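Local coordinates for BH0493 protein (Bacillus halodurans C-125, PDB 2QEE), which binds zinc and is probably a metal-dependent hydrolase of the amidohydrolase superfamily, of unestablished substrate, at residues 76-81 with 112-117; 175-180 with 239-244; 188-193 with 207-212. One frame throughout, in Å; residues are numbered along the deposited sequence.

Contact 1 of 3, residues 76-81 with 112-117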
loop_
_atom_site.group_PDB
_atom_site.type_symbol
_atom_site.label_atom_id
_atom_site.label_comp_id
_atom_site.label_asym_id
_atom_site.label_seq_id
_atom_site.Cartn_x
_atom_site.Cartn_y
_atom_site.Cartn_z
ATOM N N GLN C 76 19.729 31.167 3.092
ATOM C CA GLN C 76 18.942 29.961 2.692
ATOM C C GLN C 76 17.924 29.678 3.797
ATOM O O GLN C 76 16.738 29.499 3.518
ATOM C CB GLN C 76 19.873 28.778 2.512
ATOM C CG GLN C 76 20.734 28.847 1.229
ATOM C CD GLN C 76 21.778 27.756 1.194
ATOM O OE1 GLN C 76 22.019 27.082 2.188
ATOM N NE2 GLN C 76 22.449 27.608 0.062
ATOM N N ALA C 77 18.391 29.675 5.045
ATOM C CA ALA C 77 17.506 29.397 6.180
ATOM C C ALA C 77 16.384 30.424 6.305
ATOM O O ALA C 77 15.235 30.081 6.560
ATOM C CB ALA C 77 18.321 29.280 7.464
ATOM N N ASP C 78 16.700 31.713 6.129
ATOM C CA ASP C 78 15.711 32.745 6.098
ATOM C C ASP C 78 14.644 32.502 4.996
ATOM O O ASP C 78 13.453 32.708 5.226
ATOM C CB ASP C 78 16.388 34.107 5.786
ATOM C CG ASP C 78 17.150 34.692 6.951
ATOM O OD1 ASP C 78 16.953 34.287 8.114
ATOM O OD2 ASP C 78 17.926 35.635 6.687
ATOM N N LEU C 79 15.085 32.166 3.785
ATOM C CA LEU C 79 14.174 31.923 2.675
ATOM C C LEU C 79 13.230 30.722 3.028
ATOM O O LEU C 79 12.002 30.791 2.812
ATOM C CB LEU C 79 14.963 31.566 1.408
ATOM C CG LEU C 79 14.067 31.317 0.173
ATOM C CD1 LEU C 79 13.295 32.550 -0.279
ATOM C CD2 LEU C 79 14.845 30.687 -0.980
ATOM N N ILE C 80 13.841 29.640 3.497
ATOM C CA ILE C 80 13.079 28.391 3.872
ATOM C C ILE C 80 12.034 28.728 4.950
ATOM O O ILE C 80 10.863 28.348 4.819
ATOM C CB ILE C 80 14.004 27.214 4.211
ATOM C CG1 ILE C 80 14.709 26.775 2.895
ATOM C CG2 ILE C 80 13.216 26.020 4.904
ATOM C CD1 ILE C 80 15.880 25.794 3.085
ATOM N N TRP C 81 12.441 29.525 5.944
ATOM C CA TRP C 81 11.532 29.938 7.005
ATOM C C TRP C 81 10.338 30.707 6.442
ATOM O O TRP C 81 9.173 30.384 6.695
ATOM C CB TRP C 81 12.273 30.788 8.058
ATOM C CG TRP C 81 11.456 31.095 9.250
ATOM C CD1 TRP C 81 10.898 32.297 9.574
ATOM C CD2 TRP C 81 11.153 30.208 10.341
ATOM N NE1 TRP C 81 10.262 32.225 10.785
ATOM C CE2 TRP C 81 10.416 30.957 11.292
ATOM C CE3 TRP C 81 11.467 28.877 10.619
ATOM C CZ2 TRP C 81 9.948 30.394 12.488
ATOM C CZ3 TRP C 81 11.007 28.308 11.808
ATOM C CH2 TRP C 81 10.232 29.060 12.714
ATOM N N ARG C 112 7.782 32.800 16.627
ATOM C CA ARG C 112 8.375 32.732 15.280
ATOM C C ARG C 112 9.637 33.572 15.150
ATOM O O ARG C 112 9.938 34.059 14.065
ATOM C CB ARG C 112 7.385 33.145 14.204
ATOM C CG ARG C 112 6.010 32.479 14.366
ATOM C CD ARG C 112 5.047 32.846 13.251
ATOM N NE ARG C 112 3.817 32.083 13.403
ATOM C CZ ARG C 112 2.819 32.098 12.525
ATOM N NH1 ARG C 112 2.889 32.883 11.428
ATOM N NH2 ARG C 112 1.742 31.332 12.760
ATOM N N ASP C 113 10.359 33.715 16.252
ATOM C CA ASP C 113 11.504 34.652 16.299
ATOM C C ASP C 113 12.807 33.937 15.998
ATOM O O ASP C 113 13.526 33.532 16.893
ATOM C CB ASP C 113 11.526 35.335 17.667
ATOM C CG ASP C 113 12.439 36.555 17.706
ATOM O OD1 ASP C 113 13.300 36.708 16.819
ATOM O OD2 ASP C 113 12.292 37.337 18.665
ATOM N N LEU C 114 13.115 33.804 14.709
ATOM C CA LEU C 114 14.270 33.070 14.248
ATOM C C LEU C 114 15.583 33.707 14.775
ATOM O O LEU C 114 16.536 32.994 15.090
ATOM C CB LEU C 114 14.234 32.955 12.721
ATOM C CG LEU C 114 15.265 32.142 11.973
ATOM C CD1 LEU C 114 15.352 30.683 12.431
ATOM C CD2 LEU C 114 15.029 32.236 10.433
ATOM N N GLN C 115 15.612 35.039 14.876
ATOM C CA GLN C 115 16.811 35.679 15.421
ATOM C C GLN C 115 17.031 35.289 16.874
ATOM O O GLN C 115 18.175 34.996 17.251
ATOM C CB GLN C 115 16.809 37.204 15.230
ATOM C CG GLN C 115 17.146 37.638 13.809
ATOM C CD GLN C 115 18.415 36.979 13.225
ATOM O OE1 GLN C 115 18.333 36.258 12.244
ATOM N NE2 GLN C 115 19.586 37.234 13.834
ATOM N N VAL C 116 15.975 35.211 17.664
ATOM C CA VAL C 116 16.109 34.698 19.045
ATOM C C VAL C 116 16.542 33.225 19.095
ATOM O O VAL C 116 17.384 32.851 19.913
ATOM C CB VAL C 116 14.869 35.025 19.885
ATOM C CG1 VAL C 116 14.827 34.236 21.199
ATOM C CG2 VAL C 116 14.825 36.562 20.157
ATOM N N TYR C 117 16.049 32.402 18.146
ATOM C CA TYR C 117 16.463 30.999 18.117
ATOM C C TYR C 117 17.963 30.859 17.851
ATOM O O TYR C 117 18.668 30.071 18.501
ATOM C CB TYR C 117 15.615 30.155 17.100
ATOM C CG TYR C 117 14.090 30.304 17.180
ATOM C CD1 TYR C 117 13.432 30.596 18.394
ATOM C CD2 TYR C 117 13.290 30.116 16.012
ATOM C CE1 TYR C 117 12.028 30.731 18.440
ATOM C CE2 TYR C 117 11.928 30.250 16.043
ATOM C CZ TYR C 117 11.291 30.547 17.268
ATOM O OH TYR C 117 9.935 30.726 17.328
HETATM O O HOH W 1 9.197 35.074 11.600
#
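Trp81 meets Leu114 with one face of its indole and the loop before helix 114-122 with its rim. Leu114 CD2 lies over the five-membered ring, 4.3 Å from its centroid and 25° off the normal, a CH-pi contact. In the plane of the indole stand Arg112 CA and a bridging water, and the far corner, Trp81 CH2, comes 3.9 Å from Tyr117 CE2 at the edge of the phenol ring. The two aromatic side chains cross at about a right angle. One face of Tyr117 is covered from its own segment, where Asp113 O sits 3.2 Å above the ring centre. In Trp81 the bond to CB already points at the other segment, and CG, anti to the backbone N (chi1 -173°), continues the reach to Leu114. The water accepts from Trp81 NE1 (3.1 Å) and donates to Arg112 O (2.8 Å), so the buried indole N-H is satisfied without a direct bond. Asp78 OD1 brushes Leu114 CD2 at 3.6 Å, although its charge is paired with Arg118. An alanine at Trp81 would probably leave the water without its donor and open a gap between Leu114 CD2 and the edge of Tyr117. Beyond the pair, Phe85 stacks on Trp81, and a second subunit brings Trp391 against both Trp81 and Arg112, whose guanidinium pairs with Glu397 of that subunit and donates to its Glu392 O. Helix 114-122 opens with an N-cap, Asp113 OD1 accepting from Val116 N (3.2 Å, 163°). A capped helix start packed on helix 73-86 thus forms part of the helical insertion between strands 24-26 and 139-143 and lies at a subunit interface.

Contact 2 of 3, residues 175-180 with 239-244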
loop_
_atom_site.group_PDB
_atom_site.type_symbol
_atom_site.label_atom_id
_atom_site.label_comp_id
_atom_site.label_asym_id
_atom_site.label_seq_id
_atom_site.Cartn_x
_atom_site.Cartn_y
_atom_site.Cartn_z
ATOM N N PRO C 175 31.414 4.150 -2.310
ATOM C CA PRO C 175 32.375 4.470 -3.389
ATOM C C PRO C 175 33.098 3.241 -3.870
ATOM O O PRO C 175 33.363 3.109 -5.093
ATOM C CB PRO C 175 33.336 5.455 -2.715
ATOM C CG PRO C 175 32.453 6.146 -1.626
ATOM C CD PRO C 175 31.719 4.908 -1.077
ATOM N N LEU C 176 33.423 2.340 -2.953
ATOM C CA LEU C 176 34.027 1.069 -3.313
ATOM C C LEU C 176 33.125 0.113 -4.083
ATOM O O LEU C 176 33.519 -0.443 -5.092
ATOM C CB LEU C 176 34.618 0.371 -2.095
ATOM C CG LEU C 176 35.191 -1.025 -2.316
ATOM C CD1 LEU C 176 36.565 -0.839 -3.043
ATOM C CD2 LEU C 176 35.428 -1.778 -0.984
ATOM N N LEU C 177 31.918 -0.111 -3.582
ATOM C CA LEU C 177 31.056 -1.066 -4.260
ATOM C C LEU C 177 30.404 -0.516 -5.527
ATOM O O LEU C 177 30.230 -1.275 -6.465
ATOM C CB LEU C 177 29.944 -1.569 -3.297
ATOM C CG LEU C 177 30.328 -2.674 -2.313
ATOM C CD1 LEU C 177 31.631 -2.402 -1.688
ATOM C CD2 LEU C 177 29.275 -2.787 -1.213
ATOM N N ASN C 178 30.010 0.763 -5.502
ATOM C CA ASN C 178 29.169 1.370 -6.545
ATOM C C ASN C 178 29.980 2.140 -7.575
ATOM O O ASN C 178 29.479 2.393 -8.671
ATOM C CB ASN C 178 28.160 2.343 -5.942
ATOM C CG ASN C 178 27.132 1.628 -5.071
ATOM O OD1 ASN C 178 27.022 0.399 -5.142
ATOM N ND2 ASN C 178 26.455 2.387 -4.195
ATOM N N GLU C 179 31.194 2.541 -7.215
ATOM C CA GLU C 179 32.022 3.387 -8.116
ATOM C C GLU C 179 33.442 2.848 -8.256
ATOM O O GLU C 179 34.414 3.644 -8.327
ATOM C CB GLU C 179 32.040 4.813 -7.591
ATOM C CG GLU C 179 30.690 5.486 -7.713
ATOM C CD GLU C 179 30.677 6.805 -7.028
ATOM O OE1 GLU C 179 30.613 7.829 -7.753
ATOM O OE2 GLU C 179 30.751 6.823 -5.779
ATOM N N TYR C 180 33.561 1.510 -8.319
ATOM C CA TYR C 180 34.896 0.883 -8.279
ATOM C C TYR C 180 35.793 1.365 -9.442
ATOM O O TYR C 180 37.016 1.482 -9.266
ATOM C CB TYR C 180 34.819 -0.621 -8.309
ATOM C CG TYR C 180 36.150 -1.314 -8.133
ATOM C CD1 TYR C 180 36.830 -1.263 -6.906
ATOM C CD2 TYR C 180 36.742 -1.999 -9.188
ATOM C CE1 TYR C 180 38.018 -1.887 -6.734
ATOM C CE2 TYR C 180 37.966 -2.661 -9.017
ATOM C CZ TYR C 180 38.607 -2.566 -7.792
ATOM O OH TYR C 180 39.796 -3.215 -7.584
ATOM N N GLY C 239 29.147 -6.900 -7.731
ATOM C CA GLY C 239 28.789 -8.310 -7.503
ATOM C C GLY C 239 30.078 -9.031 -7.142
ATOM O O GLY C 239 30.083 -9.912 -6.263
ATOM N N ARG C 240 31.176 -8.682 -7.820
ATOM C CA ARG C 240 32.458 -9.375 -7.528
ATOM C C ARG C 240 33.055 -8.993 -6.186
ATOM O O ARG C 240 33.537 -9.887 -5.442
ATOM C CB ARG C 240 33.493 -9.211 -8.640
ATOM C CG ARG C 240 33.057 -9.936 -9.882
ATOM C CD ARG C 240 34.134 -9.942 -10.978
ATOM N NE ARG C 240 34.237 -8.613 -11.544
ATOM C CZ ARG C 240 33.612 -8.216 -12.654
ATOM N NH1 ARG C 240 32.854 -9.047 -13.371
ATOM N NH2 ARG C 240 33.753 -6.967 -13.035
ATOM N N ILE C 241 33.026 -7.697 -5.870
ATOM C CA ILE C 241 33.537 -7.204 -4.595
ATOM C C ILE C 241 32.723 -7.804 -3.431
ATOM O O ILE C 241 33.290 -8.299 -2.456
ATOM C CB ILE C 241 33.556 -5.699 -4.521
ATOM C CG1 ILE C 241 34.565 -5.112 -5.554
ATOM C CG2 ILE C 241 33.943 -5.244 -3.087
ATOM C CD1 ILE C 241 34.461 -3.548 -5.724
ATOM N N ILE C 242 31.381 -7.832 -3.566
ATOM C CA ILE C 242 30.561 -8.418 -2.496
ATOM C C ILE C 242 30.854 -9.902 -2.311
ATOM O O ILE C 242 31.134 -10.363 -1.173
ATOM C CB ILE C 242 29.032 -8.186 -2.735
ATOM C CG1 ILE C 242 28.754 -6.689 -2.740
ATOM C CG2 ILE C 242 28.174 -9.006 -1.706
ATOM C CD1 ILE C 242 27.250 -6.316 -3.057
ATOM N N ARG C 243 30.864 -10.635 -3.424
ATOM C CA ARG C 243 31.111 -12.096 -3.426
ATOM C C ARG C 243 32.516 -12.439 -2.926
ATOM O O ARG C 243 32.689 -13.242 -1.997
ATOM C CB ARG C 243 30.937 -12.695 -4.829
ATOM C CG ARG C 243 31.039 -14.217 -4.901
ATOM C CD ARG C 243 31.242 -14.727 -6.343
ATOM N NE ARG C 243 32.371 -14.077 -7.017
ATOM C CZ ARG C 243 32.456 -13.842 -8.338
ATOM N NH1 ARG C 243 31.490 -14.202 -9.153
ATOM N NH2 ARG C 243 33.521 -13.224 -8.837
ATOM N N ASP C 244 33.512 -11.806 -3.530
ATOM C CA ASP C 244 34.902 -12.224 -3.313
ATOM C C ASP C 244 35.568 -11.590 -2.106
ATOM O O ASP C 244 36.543 -12.150 -1.595
ATOM C CB ASP C 244 35.770 -11.926 -4.548
ATOM C CG ASP C 244 35.406 -12.753 -5.752
ATOM O OD1 ASP C 244 34.754 -13.813 -5.614
ATOM O OD2 ASP C 244 35.791 -12.305 -6.871
#
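Ile241 carries the apolar part of this contact, pressing both its branches against helix 174-178 and the residue that opens the next helix, Tyr180. Its CG1 is anti to the carbonyl carbon (chi1 -65°) and its CD1 is anti to CA (chi2 170°), so that the long branch runs out to Tyr180. There Ile241 CD1 lies 3.5 Å from Tyr180 CD1, set obliquely to the ring, and 4.3 Å from Leu176 CG. The shorter branch goes to Leu177: Ile241 CG2 is 3.9 Å from Leu177 CD1, the two side chains crossing at a slant. Leu177 spreads its fork over two neighbours, for its other methyl, CD2, stands 4.2 Å from Ile242 CG1.

The polar share is small and no hydrogen bond joins the segments. Leu176 O, near the end of its short helix, is buried against Ile241 CD1 at 3.3 Å and has no partner in the model, which is probably unfavourable. No ionic pair crosses between the segments; on helix 237-253 Arg243 grips Asp244 side-on, NE to OD1 (2.8 Å) and NH2 to OD2 (3.1 Å). Trp198 NE1 adds a further bond to that carboxylate. Asn178 ties the two helices and the sheet together from outside the apolar patch, with Arg238 and Ser225 O as its partners.

Helix 200-217 covers Leu176 and Tyr180, and Val224 of strand 222-226 backs Leu177. Helix 237-253 connects the parallel strands 222-226 and 257-264 as a beta-alpha-beta crossover, as in the barrel fold of amidohydrolases, and the short helix following strand 171-172 packs on its flank.

Contact 3 of 3, residues 188-193 with 207-212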
loop_
_atom_site.group_PDB
_atom_site.type_symbol
_atom_site.label_atom_id
_atom_site.label_comp_id
_atom_site.label_asym_id
_atom_site.label_seq_id
_atom_site.Cartn_x
_atom_site.Cartn_y
_atom_site.Cartn_z
ATOM N N ARG C 188 44.861 2.349 -5.120
ATOM C CA ARG C 188 46.268 2.410 -5.585
ATOM C C ARG C 188 47.088 3.531 -4.932
ATOM O O ARG C 188 48.171 3.280 -4.394
ATOM C CB ARG C 188 46.321 2.551 -7.106
ATOM C CG ARG C 188 45.769 1.389 -7.820
ATOM C CD ARG C 188 45.819 1.578 -9.344
ATOM N NE ARG C 188 45.546 0.306 -10.006
ATOM C CZ ARG C 188 44.983 0.191 -11.205
ATOM N NH1 ARG C 188 44.619 1.279 -11.878
ATOM N NH2 ARG C 188 44.772 -1.016 -11.720
ATOM N N ASP C 189 46.582 4.752 -4.963
ATOM C CA ASP C 189 47.217 5.854 -4.243
ATOM C C ASP C 189 47.517 5.528 -2.773
ATOM O O ASP C 189 48.412 6.134 -2.174
ATOM C CB ASP C 189 46.323 7.085 -4.260
ATOM C CG ASP C 189 46.236 7.744 -5.620
ATOM O OD1 ASP C 189 46.712 7.184 -6.639
ATOM O OD2 ASP C 189 45.669 8.852 -5.658
ATOM N N TRP C 190 46.758 4.590 -2.189
ATOM C CA TRP C 190 46.821 4.313 -0.748
ATOM C C TRP C 190 47.604 3.031 -0.461
ATOM O O TRP C 190 47.648 2.570 0.683
ATOM C CB TRP C 190 45.382 4.253 -0.145
ATOM C CG TRP C 190 44.632 5.603 -0.140
ATOM C CD1 TRP C 190 45.185 6.858 -0.028
ATOM C CD2 TRP C 190 43.205 5.812 -0.219
ATOM N NE1 TRP C 190 44.200 7.822 -0.050
ATOM C CE2 TRP C 190 42.976 7.211 -0.166
ATOM C CE3 TRP C 190 42.103 4.954 -0.345
ATOM C CZ2 TRP C 190 41.691 7.774 -0.229
ATOM C CZ3 TRP C 190 40.809 5.519 -0.395
ATOM C CH2 TRP C 190 40.624 6.920 -0.358
ATOM N N GLY C 191 48.196 2.433 -1.507
ATOM C CA GLY C 191 49.017 1.241 -1.362
ATOM C C GLY C 191 48.353 -0.104 -1.536
ATOM O O GLY C 191 48.961 -1.154 -1.251
ATOM N N TYR C 192 47.099 -0.082 -2.006
ATOM C CA TYR C 192 46.353 -1.315 -2.278
ATOM C C TYR C 192 46.486 -1.616 -3.764
ATOM O O TYR C 192 45.894 -0.961 -4.593
ATOM C CB TYR C 192 44.880 -1.181 -1.836
ATOM C CG TYR C 192 44.770 -0.824 -0.372
ATOM C CD1 TYR C 192 44.865 -1.814 0.611
ATOM C CD2 TYR C 192 44.618 0.492 0.026
ATOM C CE1 TYR C 192 44.806 -1.501 1.927
ATOM C CE2 TYR C 192 44.571 0.816 1.382
ATOM C CZ TYR C 192 44.664 -0.192 2.309
ATOM O OH TYR C 192 44.591 0.116 3.653
ATOM N N LYS C 193 47.307 -2.600 -4.067
ATOM C CA LYS C 193 47.786 -2.813 -5.436
ATOM C C LYS C 193 46.769 -3.649 -6.185
ATOM O O LYS C 193 46.973 -4.837 -6.449
ATOM C CB LYS C 193 49.178 -3.466 -5.411
ATOM C CG LYS C 193 50.265 -2.484 -4.948
ATOM C CD LYS C 193 51.639 -3.139 -4.838
ATOM C CE LYS C 193 51.963 -3.514 -3.389
ATOM N NZ LYS C 193 53.452 -3.636 -3.164
ATOM N N LYS C 207 40.229 -6.947 0.076
ATOM C CA LYS C 207 40.087 -7.473 1.456
ATOM C C LYS C 207 40.996 -6.777 2.459
ATOM O O LYS C 207 40.587 -6.504 3.595
ATOM C CB LYS C 207 40.350 -8.960 1.501
ATOM C CG LYS C 207 39.291 -9.804 0.816
ATOM C CD LYS C 207 39.705 -11.249 0.724
ATOM C CE LYS C 207 39.143 -12.031 1.838
ATOM N NZ LYS C 207 39.159 -13.479 1.484
ATOM N N ARG C 208 42.221 -6.456 2.054
ATOM C CA ARG C 208 43.103 -5.772 2.984
ATOM C C ARG C 208 42.639 -4.341 3.262
ATOM O O ARG C 208 42.777 -3.838 4.395
ATOM C CB ARG C 208 44.585 -5.854 2.528
ATOM C CG ARG C 208 45.550 -5.286 3.567
ATOM C CD ARG C 208 47.010 -5.529 3.164
ATOM N NE ARG C 208 47.375 -4.788 1.954
ATOM C CZ ARG C 208 47.699 -3.506 1.935
ATOM N NH1 ARG C 208 47.748 -2.814 3.063
ATOM N NH2 ARG C 208 48.018 -2.913 0.792
ATOM N N PHE C 209 42.055 -3.687 2.254
ATOM C CA PHE C 209 41.490 -2.372 2.436
ATOM C C PHE C 209 40.370 -2.481 3.517
ATOM O O PHE C 209 40.349 -1.725 4.505
ATOM C CB PHE C 209 40.950 -1.808 1.109
ATOM C CG PHE C 209 40.224 -0.508 1.264
ATOM C CD1 PHE C 209 40.913 0.681 1.349
ATOM C CD2 PHE C 209 38.810 -0.476 1.354
ATOM C CE1 PHE C 209 40.274 1.905 1.516
ATOM C CE2 PHE C 209 38.128 0.754 1.511
ATOM C CZ PHE C 209 38.863 1.961 1.612
ATOM N N LEU C 210 39.460 -3.433 3.328
ATOM C CA LEU C 210 38.382 -3.598 4.318
ATOM C C LEU C 210 38.939 -3.913 5.723
ATOM O O LEU C 210 38.514 -3.281 6.717
ATOM C CB LEU C 210 37.412 -4.681 3.883
ATOM C CG LEU C 210 36.676 -4.359 2.582
ATOM C CD1 LEU C 210 35.898 -5.627 2.131
ATOM C CD2 LEU C 210 35.782 -3.107 2.679
ATOM N N THR C 211 39.901 -4.845 5.795
ATOM C CA THR C 211 40.409 -5.285 7.081
ATOM C C THR C 211 41.103 -4.123 7.809
ATOM O O THR C 211 41.009 -3.991 9.049
ATOM C CB THR C 211 41.397 -6.481 6.902
ATOM O OG1 THR C 211 40.672 -7.585 6.342
ATOM C CG2 THR C 211 41.967 -6.896 8.262
ATOM N N ASP C 212 41.809 -3.274 7.058
ATOM C CA ASP C 212 42.529 -2.147 7.656
ATOM C C ASP C 212 41.553 -1.158 8.234
ATOM O O ASP C 212 41.787 -0.571 9.298
ATOM C CB ASP C 212 43.401 -1.387 6.622
ATOM C CG ASP C 212 44.713 -2.125 6.260
ATOM O OD1 ASP C 212 45.059 -3.137 6.901
ATOM O OD2 ASP C 212 45.381 -1.686 5.304
HETATM O O HOH W 2 48.249 0.238 1.802
#
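In Tyr192, whose CB faces helix 200-217, CG is anti to the carbonyl carbon (chi1 -57°), while Arg208 bends at chi3 (66°), which turns NE back, and the guanidinium ends with one face toward the CD1-CE1 side of that ring. Tyr192 CE1 sits 3.3 Å from the guanidinium plane, over one face near its rim, with the two planes only slightly tilted against each other. Phe209 comes over one face of the Tyr192 ring. Its edge is directed at that face, a T-shaped pair with centroids 5.3 Å apart and planes at 87°, and its CB adds a CH-pi contact 4.0 Å from the centroid of the Tyr192 ring. On the opposite face a water lies over the ring centre; it donates to Trp190 O at 2.7 Å and accepts only weakly from Arg208 NH2 at 3.3 Å. Trp190 CE3 touches Phe209 CE1 at 4.0 Å and extends the apolar patch, to which Phe149 and Trp213 add their rings around Phe209.

Gly191 ends helix 180-189 in a Schellman motif, and its positive phi sends the chain across to Tyr192. From there the phenol meets Asp212 tip to tip: OH donates to the anti lone pair of OD2 at 2.6 Å. The same oxygen forms a salt bridge with Arg208 NH1 (3.4 Å), one turn back on the helix. Arg208 is in turn paired with Glu205, which also accepts from Lys193 N. With a hydroxyl and a guanidinium both turned to OD2, Asp212 is likely to be held as the anion, and its bond to OH probably limits movement of the phenol end.

How the contacts relate
Contacts 2 and 3 are neighbours, their centres 14 Å apart, and contact 3 is nested within the loop that contact 2 closes. They touch where Leu176 CD2 lies 3.9 Å from Leu210 CD2 and where Lys207 packs on the backbone of Asp244, so helix 200-217 serves both. Contact 1 lies across the centre of the chain from contact 2, about 43 Å between centres, and its nearest atoms are about 28 Å from those of contact 3. All three stand away from the zinc site of His28, His30 and Asp357. Contact 1 alone meets another subunit; contacts 2 and 3 stay within one chain, contact 3 setting the turn after helix 180-189 against helix 200-217.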